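Local coordinates for protein pseudoazurin (Methylobacterium extorquens, PDB 1PMY) that binds one copper ion per molecule and, as expected for a periplasmic cupredoxin, probably carries electrons between redox partners, at residues 3-8 and 18-23; 69-74 and 90-95. All blocks are in the same frame, centred on the assembly; numbering follows the deposited sequence.

Interaction 1: residues 3-8 and 18-23; sequences VAVKML and FDPALV
F18 and V5 meet through aliphatic and ring carbons, and together with D19 they account for about half of the surface buried between 3-8 and 18-23. The CG1 branch of V5, anti to the backbone N (chi1 175°), reaches F18 CB at 3.9 Å and also lies against P20 O, a buried carbonyl oxygen for which the model offers no hydrogen-bond partner. The other branch, V5 CG2, touches V23 CG2 and P20 CD; V3 CG1 extends this apolar row to V23 CG1. The F18 side chain runs beside that of M7, both pointing the same way, and M7 CG sits 3.7 Å from F18 CE1. The sulfur follows in an oblique Met-aromatic contact, M7 SD lying 5.3 Å from the centroid of the F18 ring.

D19 contributes mainly its backbone. It pairs with K6 through K6 N to D19 O (3.1 Å, nearly straight at 168°) and D19 N to K6 O (3.0 Å), while L8 CD1 packs on D19 CB. The K6 chain, bent at each torsion beyond CG, folds back along its own strand: K6 NZ donates to A4 O at 2.9 Å, from above the carbonyl plane, and more weakly to D19 O. An alanine at K6 would probably leave A4 O without this ammonium donor and take from D19 O its weak second donor.

Beyond D19 the pairing breaks off at the cis peptide before P20, and the strand resumes at L22. M7 lies against the copper ligand H40 and F18 close to the ligand M86, so this antiparallel hairpin, characteristic of the cupredoxin fold, lines the copper site with a second shell of apolar side chains.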
ATOM      1  N   VAL A   3      -5.375  -9.776   7.141  1.00 18.25           N
ATOM      2  CA  VAL A   3      -6.357  -9.001   6.331  1.00 16.74           C
ATOM      3  C   VAL A   3      -6.032  -9.305   4.864  1.00 15.02           C
ATOM      4  O   VAL A   3      -4.847  -9.377   4.526  1.00 14.82           O
ATOM      5  CB  VAL A   3      -6.119  -7.483   6.669  1.00 17.49           C
ATOM      6  CG1 VAL A   3      -6.829  -6.511   5.788  1.00 18.12           C
ATOM      7  CG2 VAL A   3      -6.423  -7.245   8.163  1.00 17.50           C
ATOM      8  N   ALA A   4      -7.078  -9.460   4.090  1.00 13.44           N
ATOM      9  CA  ALA A   4      -6.908  -9.716   2.659  1.00 12.41           C
ATOM     10  C   ALA A   4      -7.238  -8.416   1.896  1.00 12.72           C
ATOM     11  O   ALA A   4      -8.293  -7.811   2.104  1.00 13.29           O
ATOM     12  CB  ALA A   4      -7.997 -10.806   2.303  1.00 13.22           C
ATOM     13  N   VAL A   5      -6.416  -8.202   0.907  1.00 11.94           N
ATOM     14  CA  VAL A   5      -6.432  -7.154  -0.061  1.00 11.06           C
ATOM     15  C   VAL A   5      -6.306  -7.815  -1.459  1.00 11.09           C
ATOM     16  O   VAL A   5      -5.408  -8.648  -1.672  1.00 10.06           O
ATOM     17  CB  VAL A   5      -5.191  -6.211   0.164  1.00 10.15           C
ATOM     18  CG1 VAL A   5      -5.133  -5.143  -0.963  1.00  9.99           C
ATOM     19  CG2 VAL A   5      -5.394  -5.536   1.513  1.00 10.43           C
ATOM     20  N   LYS A   6      -7.268  -7.447  -2.278  1.00 11.86           N
ATOM     21  CA  LYS A   6      -7.387  -7.895  -3.648  1.00 13.25           C
ATOM     22  C   LYS A   6      -6.634  -6.947  -4.629  1.00 12.94           C
ATOM     23  O   LYS A   6      -6.743  -5.734  -4.499  1.00 13.64           O
ATOM     24  CB  LYS A   6      -8.805  -7.939  -4.175  1.00 14.31           C
ATOM     25  CG  LYS A   6      -9.965  -8.386  -3.380  1.00 16.31           C
ATOM     26  CD  LYS A   6      -9.985  -9.503  -2.418  1.00 18.48           C
ATOM     27  CE  LYS A   6      -9.242  -9.367  -1.099  1.00 19.38           C
ATOM     28  NZ  LYS A   6      -9.911  -8.266  -0.254  1.00 20.60           N
ATOM     29  N   MET A   7      -5.981  -7.553  -5.595  1.00 12.06           N
ATOM     30  CA  MET A   7      -5.282  -6.822  -6.704  1.00 12.41           C
ATOM     31  C   MET A   7      -6.209  -6.899  -7.929  1.00 12.04           C
ATOM     32  O   MET A   7      -6.404  -8.005  -8.484  1.00 12.26           O
ATOM     33  CB  MET A   7      -3.916  -7.506  -6.890  1.00 12.90           C
ATOM     34  CG  MET A   7      -3.180  -7.291  -5.553  1.00 14.35           C
ATOM     35  SD  MET A   7      -1.445  -7.873  -5.740  1.00 16.61           S
ATOM     36  CE  MET A   7      -1.823  -9.593  -6.040  1.00 14.44           C
ATOM     37  N   LEU A   8      -6.783  -5.776  -8.258  1.00 12.40           N
ATOM     38  CA  LEU A   8      -7.818  -5.714  -9.318  1.00 12.01           C
ATOM     39  C   LEU A   8      -7.524  -4.782 -10.500  1.00 12.46           C
ATOM     40  O   LEU A   8      -6.964  -3.737 -10.385  1.00 12.30           O
ATOM     41  CB  LEU A   8      -9.132  -5.193  -8.689  1.00 12.38           C
ATOM     42  CG  LEU A   8      -9.749  -5.965  -7.552  1.00 13.02           C
ATOM     43  CD1 LEU A   8     -10.667  -5.096  -6.701  1.00 13.58           C
ATOM     44  CD2 LEU A   8     -10.363  -7.244  -7.970  1.00 13.79           C
ATOM     45  N   PHE A  18      -6.154  -1.548  -5.571  1.00 10.08           N
ATOM     46  CA  PHE A  18      -6.038  -2.448  -4.450  1.00 10.98           C
ATOM     47  C   PHE A  18      -7.405  -2.229  -3.750  1.00 11.89           C
ATOM     48  O   PHE A  18      -7.822  -1.067  -3.664  1.00 12.02           O
ATOM     49  CB  PHE A  18      -4.883  -2.176  -3.493  1.00 10.79           C
ATOM     50  CG  PHE A  18      -3.525  -2.545  -3.992  1.00 10.92           C
ATOM     51  CD1 PHE A  18      -2.994  -3.837  -3.970  1.00 11.57           C
ATOM     52  CD2 PHE A  18      -2.687  -1.480  -4.369  1.00 10.93           C
ATOM     53  CE1 PHE A  18      -1.668  -4.064  -4.401  1.00 10.51           C
ATOM     54  CE2 PHE A  18      -1.388  -1.722  -4.835  1.00 11.52           C
ATOM     55  CZ  PHE A  18      -0.876  -2.988  -4.899  1.00 11.38           C
ATOM     56  N   ASP A  19      -7.934  -3.325  -3.225  1.00 12.21           N
ATOM     57  CA  ASP A  19      -9.253  -3.081  -2.484  1.00 13.99           C
ATOM     58  C   ASP A  19      -9.182  -3.923  -1.208  1.00 13.49           C
ATOM     59  O   ASP A  19      -9.204  -5.173  -1.378  1.00 14.33           O
ATOM     60  CB  ASP A  19     -10.408  -3.525  -3.399  1.00 15.24           C
ATOM     61  CG  ASP A  19     -11.771  -3.326  -2.710  1.00 16.42           C
ATOM     62  OD1 ASP A  19     -11.838  -2.593  -1.699  1.00 17.31           O
ATOM     63  OD2 ASP A  19     -12.780  -3.842  -3.225  1.00 17.57           O
ATOM     64  N   PRO A  20      -9.151  -3.307  -0.066  1.00 13.12           N
ATOM     65  CA  PRO A  20      -9.144  -1.904   0.193  1.00 12.82           C
ATOM     66  C   PRO A  20      -7.749  -1.236  -0.096  1.00 13.03           C
ATOM     67  O   PRO A  20      -6.823  -1.990  -0.089  1.00 12.96           O
ATOM     68  CB  PRO A  20      -9.464  -1.807   1.676  1.00 13.59           C
ATOM     69  CG  PRO A  20      -8.841  -3.023   2.264  1.00 13.51           C
ATOM     70  CD  PRO A  20      -9.168  -4.104   1.193  1.00 13.96           C
ATOM     71  N   ALA A  21      -7.874   0.060  -0.352  1.00 12.55           N
ATOM     72  CA  ALA A  21      -6.638   0.830  -0.670  1.00 12.70           C
ATOM     73  C   ALA A  21      -6.040   1.400   0.601  1.00 12.15           C
ATOM     74  O   ALA A  21      -4.813   1.808   0.638  1.00 11.40           O
ATOM     75  CB  ALA A  21      -7.032   1.897  -1.691  1.00 12.40           C
ATOM     76  N   LEU A  22      -6.786   1.427   1.686  1.00 11.61           N
ATOM     77  CA  LEU A  22      -6.383   1.892   3.017  1.00 11.31           C
ATOM     78  C   LEU A  22      -6.668   0.790   4.064  1.00 11.55           C
ATOM     79  O   LEU A  22      -7.804   0.317   4.162  1.00 11.50           O
ATOM     80  CB  LEU A  22      -6.990   3.277   3.289  1.00 11.57           C
ATOM     81  CG  LEU A  22      -6.763   3.716   4.763  1.00 12.35           C
ATOM     82  CD1 LEU A  22      -5.337   4.016   5.037  1.00 12.62           C
ATOM     83  CD2 LEU A  22      -7.707   4.849   5.072  1.00 12.48           C
ATOM     84  N   VAL A  23      -5.603   0.348   4.683  1.00 11.34           N
ATOM     85  CA  VAL A  23      -5.604  -0.705   5.675  1.00 12.28           C
ATOM     86  C   VAL A  23      -5.069  -0.238   7.030  1.00 12.98           C
ATOM     87  O   VAL A  23      -3.903   0.196   7.106  1.00 12.85           O
ATOM     88  CB  VAL A  23      -4.739  -1.939   5.173  1.00 12.23           C
ATOM     89  CG1 VAL A  23      -4.941  -3.081   6.188  1.00 12.80           C
ATOM     90  CG2 VAL A  23      -5.267  -2.440   3.809  1.00 13.45           C
TER

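Interaction 2: residues 69-74 and 90-95; sequences DKEGVY and VVVGDK
G72 and V92 form a hydrogen-bonded antiparallel pair, G72 N to V92 O and V92 N to G72 O both measuring 2.9 Å. Y74 and V90 repeat the pattern, and V73 faces V91 in the non-hydrogen-bonded pair between them.

Past the strand ends a carboxylate takes over from the backbone: E71 OE1 accepts from D94 N (2.9 Å), which comes from above the carboxylate plane, and from K95 N (3.0 Å), nearly in line with the C-O bond. This double grip holds the turn after G93, whose CA comes within 3.7 Å of E71 CD; a CB on G93 would clash there. A water bridges E71 O and K95 NZ. Within 69-74, Y74 OH donates to K70 O at 2.8 Å, tying the ring to the loop before its strand.

Apolar contacts lie on the face of Y74, V90 and V92. Y74 CE1 meets V92 CG2 at 3.6 Å, and Y74 CB rests on V90 CB.

F68 meets the Y74 ring edge-to-face, and P50 and A53 also touch Y74. V73 packs on helix 99-103 through L99 and A102, while V91 and G93 bond to strand 17-25, the next strand of the sheet.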
ATOM      1  N   ASP A  69       5.754  -5.478  11.544  1.00 18.05           N
ATOM      2  CA  ASP A  69       6.106  -5.333  12.948  1.00 19.20           C
ATOM      3  C   ASP A  69       6.367  -3.905  13.366  1.00 18.52           C
ATOM      4  O   ASP A  69       5.975  -3.555  14.501  1.00 18.78           O
ATOM      5  CB  ASP A  69       7.176  -6.353  13.360  1.00 21.36           C
ATOM      6  CG  ASP A  69       8.450  -5.840  12.679  1.00 23.26           C
ATOM      7  OD1 ASP A  69       8.449  -5.867  11.430  1.00 24.08           O
ATOM      8  OD2 ASP A  69       9.342  -5.318  13.429  1.00 25.62           O
ATOM      9  N   LYS A  70       6.976  -3.097  12.520  1.00 16.97           N
ATOM     10  CA  LYS A  70       7.306  -1.712  12.896  1.00 15.88           C
ATOM     11  C   LYS A  70       6.069  -0.882  12.772  1.00 14.87           C
ATOM     12  O   LYS A  70       5.396  -0.979  11.686  1.00 15.08           O
ATOM     13  CB  LYS A  70       8.378  -1.129  11.985  1.00 17.54           C
ATOM     14  CG  LYS A  70       9.634  -1.974  11.767  1.00 18.10           C
ATOM     15  CD  LYS A  70      10.623  -1.750  12.892  1.00 19.46           C
ATOM     16  CE  LYS A  70      11.752  -2.835  12.702  1.00 19.58           C
ATOM     17  NZ  LYS A  70      12.788  -2.494  13.725  1.00 20.46           N
ATOM     18  N   GLU A  71       5.719  -0.062  13.692  1.00 13.43           N
ATOM     19  CA  GLU A  71       4.532   0.839  13.539  1.00 12.95           C
ATOM     20  C   GLU A  71       4.854   2.024  12.614  1.00 13.24           C
ATOM     21  O   GLU A  71       6.042   2.414  12.466  1.00 15.17           O
ATOM     22  CB  GLU A  71       4.175   1.402  14.915  1.00 12.13           C
ATOM     23  CG  GLU A  71       3.706   0.282  15.898  1.00 12.36           C
ATOM     24  CD  GLU A  71       3.072   0.952  17.102  1.00 14.00           C
ATOM     25  OE1 GLU A  71       2.729   2.115  17.162  1.00 14.05           O
ATOM     26  OE2 GLU A  71       2.899   0.202  18.027  1.00 14.98           O
ATOM     27  N   GLY A  72       3.830   2.587  12.016  1.00 13.50           N
ATOM     28  CA  GLY A  72       4.039   3.729  11.101  1.00 11.96           C
ATOM     29  C   GLY A  72       3.218   3.551   9.824  1.00 10.98           C
ATOM     30  O   GLY A  72       2.323   2.716   9.746  1.00 10.23           O
ATOM     31  N   VAL A  73       3.503   4.421   8.873  1.00 10.71           N
ATOM     32  CA  VAL A  73       2.842   4.602   7.613  1.00  9.86           C
ATOM     33  C   VAL A  73       3.671   4.018   6.455  1.00  9.35           C
ATOM     34  O   VAL A  73       4.902   4.258   6.389  1.00 10.20           O
ATOM     35  CB  VAL A  73       2.690   6.164   7.362  1.00  9.29           C
ATOM     36  CG1 VAL A  73       1.874   6.445   6.114  1.00  9.96           C
ATOM     37  CG2 VAL A  73       1.877   6.721   8.583  1.00 10.49           C
ATOM     38  N   TYR A  74       3.015   3.160   5.683  1.00  9.11           N
ATOM     39  CA  TYR A  74       3.696   2.450   4.565  1.00  9.03           C
ATOM     40  C   TYR A  74       2.954   2.782   3.253  1.00  8.68           C
ATOM     41  O   TYR A  74       1.694   2.738   3.286  1.00  9.85           O
ATOM     42  CB  TYR A  74       3.488   0.959   4.800  1.00  8.80           C
ATOM     43  CG  TYR A  74       4.252   0.379   5.962  1.00  7.98           C
ATOM     44  CD1 TYR A  74       3.788   0.578   7.285  1.00  8.03           C
ATOM     45  CD2 TYR A  74       5.425  -0.329   5.741  1.00  8.05           C
ATOM     46  CE1 TYR A  74       4.530  -0.044   8.328  1.00  8.20           C
ATOM     47  CE2 TYR A  74       6.156  -0.897   6.792  1.00  8.00           C
ATOM     48  CZ  TYR A  74       5.676  -0.740   8.107  1.00  8.77           C
ATOM     49  OH  TYR A  74       6.352  -1.368   9.131  1.00  9.44           O
ATOM     50  N   VAL A  90      -0.872   1.637   4.147  1.00 10.33           N
ATOM     51  CA  VAL A  90      -0.922   0.766   5.331  1.00 10.02           C
ATOM     52  C   VAL A  90      -0.526   1.542   6.574  1.00  9.64           C
ATOM     53  O   VAL A  90       0.595   2.079   6.592  1.00  8.48           O
ATOM     54  CB  VAL A  90      -0.101  -0.550   5.169  1.00 10.09           C
ATOM     55  CG1 VAL A  90      -0.182  -1.438   6.381  1.00  9.54           C
ATOM     56  CG2 VAL A  90      -0.558  -1.228   3.870  1.00  9.54           C
ATOM     57  N   VAL A  91      -1.399   1.529   7.576  1.00  9.53           N
ATOM     58  CA  VAL A  91      -1.092   2.221   8.859  1.00 10.75           C
ATOM     59  C   VAL A  91      -1.056   1.130   9.915  1.00 10.32           C
ATOM     60  O   VAL A  91      -1.930   0.311  10.065  1.00 10.96           O
ATOM     61  CB  VAL A  91      -1.910   3.430   9.191  1.00 11.64           C
ATOM     62  CG1 VAL A  91      -1.890   4.394   7.909  1.00 12.75           C
ATOM     63  CG2 VAL A  91      -3.408   3.209   9.287  1.00 13.09           C
ATOM     64  N   VAL A  92       0.097   1.108  10.603  1.00  9.94           N
ATOM     65  CA  VAL A  92       0.366   0.087  11.602  1.00  9.89           C
ATOM     66  C   VAL A  92       0.442   0.751  12.977  1.00 10.50           C
ATOM     67  O   VAL A  92       1.407   1.539  13.160  1.00  9.46           O
ATOM     68  CB  VAL A  92       1.665  -0.700  11.274  1.00  9.72           C
ATOM     69  CG1 VAL A  92       1.959  -1.805  12.322  1.00  8.70           C
ATOM     70  CG2 VAL A  92       1.579  -1.336   9.901  1.00  9.20           C
ATOM     71  N   GLY A  93      -0.335   0.279  13.925  1.00 11.09           N
ATOM     72  CA  GLY A  93      -0.181   0.850  15.311  1.00 10.57           C
ATOM     73  C   GLY A  93      -0.494   2.337  15.293  1.00 10.51           C
ATOM     74  O   GLY A  93      -1.221   2.807  14.449  1.00 10.25           O
ATOM     75  N   ASP A  94       0.060   3.002  16.300  1.00 10.39           N
ATOM     76  CA  ASP A  94      -0.227   4.413  16.588  1.00 11.44           C
ATOM     77  C   ASP A  94       0.924   5.378  16.267  1.00 11.17           C
ATOM     78  O   ASP A  94       0.565   6.585  16.124  1.00 11.29           O
ATOM     79  CB  ASP A  94      -0.597   4.592  18.102  1.00 12.08           C
ATOM     80  CG  ASP A  94      -1.860   3.821  18.490  1.00 12.33           C
ATOM     81  OD1 ASP A  94      -2.524   3.298  17.594  1.00 13.23           O
ATOM     82  OD2 ASP A  94      -2.082   3.792  19.716  1.00 12.68           O
ATOM     83  N   LYS A  95       2.075   4.869  16.032  1.00 12.01           N
ATOM     84  CA  LYS A  95       3.245   5.766  15.754  1.00 13.10           C
ATOM     85  C   LYS A  95       3.087   6.462  14.456  1.00 12.51           C
ATOM     86  O   LYS A  95       2.696   5.835  13.448  1.00 12.87           O
ATOM     87  CB  LYS A  95       4.594   5.050  15.752  1.00 14.64           C
ATOM     88  CG  LYS A  95       5.140   4.939  17.176  1.00 17.21           C
ATOM     89  CD  LYS A  95       6.633   5.169  17.320  1.00 19.02           C
ATOM     90  CE  LYS A  95       7.467   4.045  16.667  1.00 20.01           C
ATOM     91  NZ  LYS A  95       7.517   4.225  15.208  1.00 20.61           N
TER
HETATM   92  O   HOH W   1       6.628   5.818  12.579  1.00 27.88           O
HETATM   93  O   HOH W   2       8.954   2.126  13.658  1.00 35.15           O

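How the interactions relate
Interactions 1 and 2 are two antiparallel hairpins in series along the chain, the first closing before the second opens, with centres about 16 Å apart. The two hairpins are neighbours in the beta sandwich of the cupredoxin fold, where strand 17-25 runs parallel to strand 87-92 and joins them edge to edge. The seam is direct: V23 O lies 2.9 Å from V91 N, a probable hydrogen bond, with V90 CG1 packed nearby. Strands 72-77 and 87-92 flank the loop carrying the copper ligands C78, H81 and M86, and interaction 2 pairs them at the end away from the metal, which includes the C-terminal end of strand 87-92, while interaction 1 lies beside the copper site.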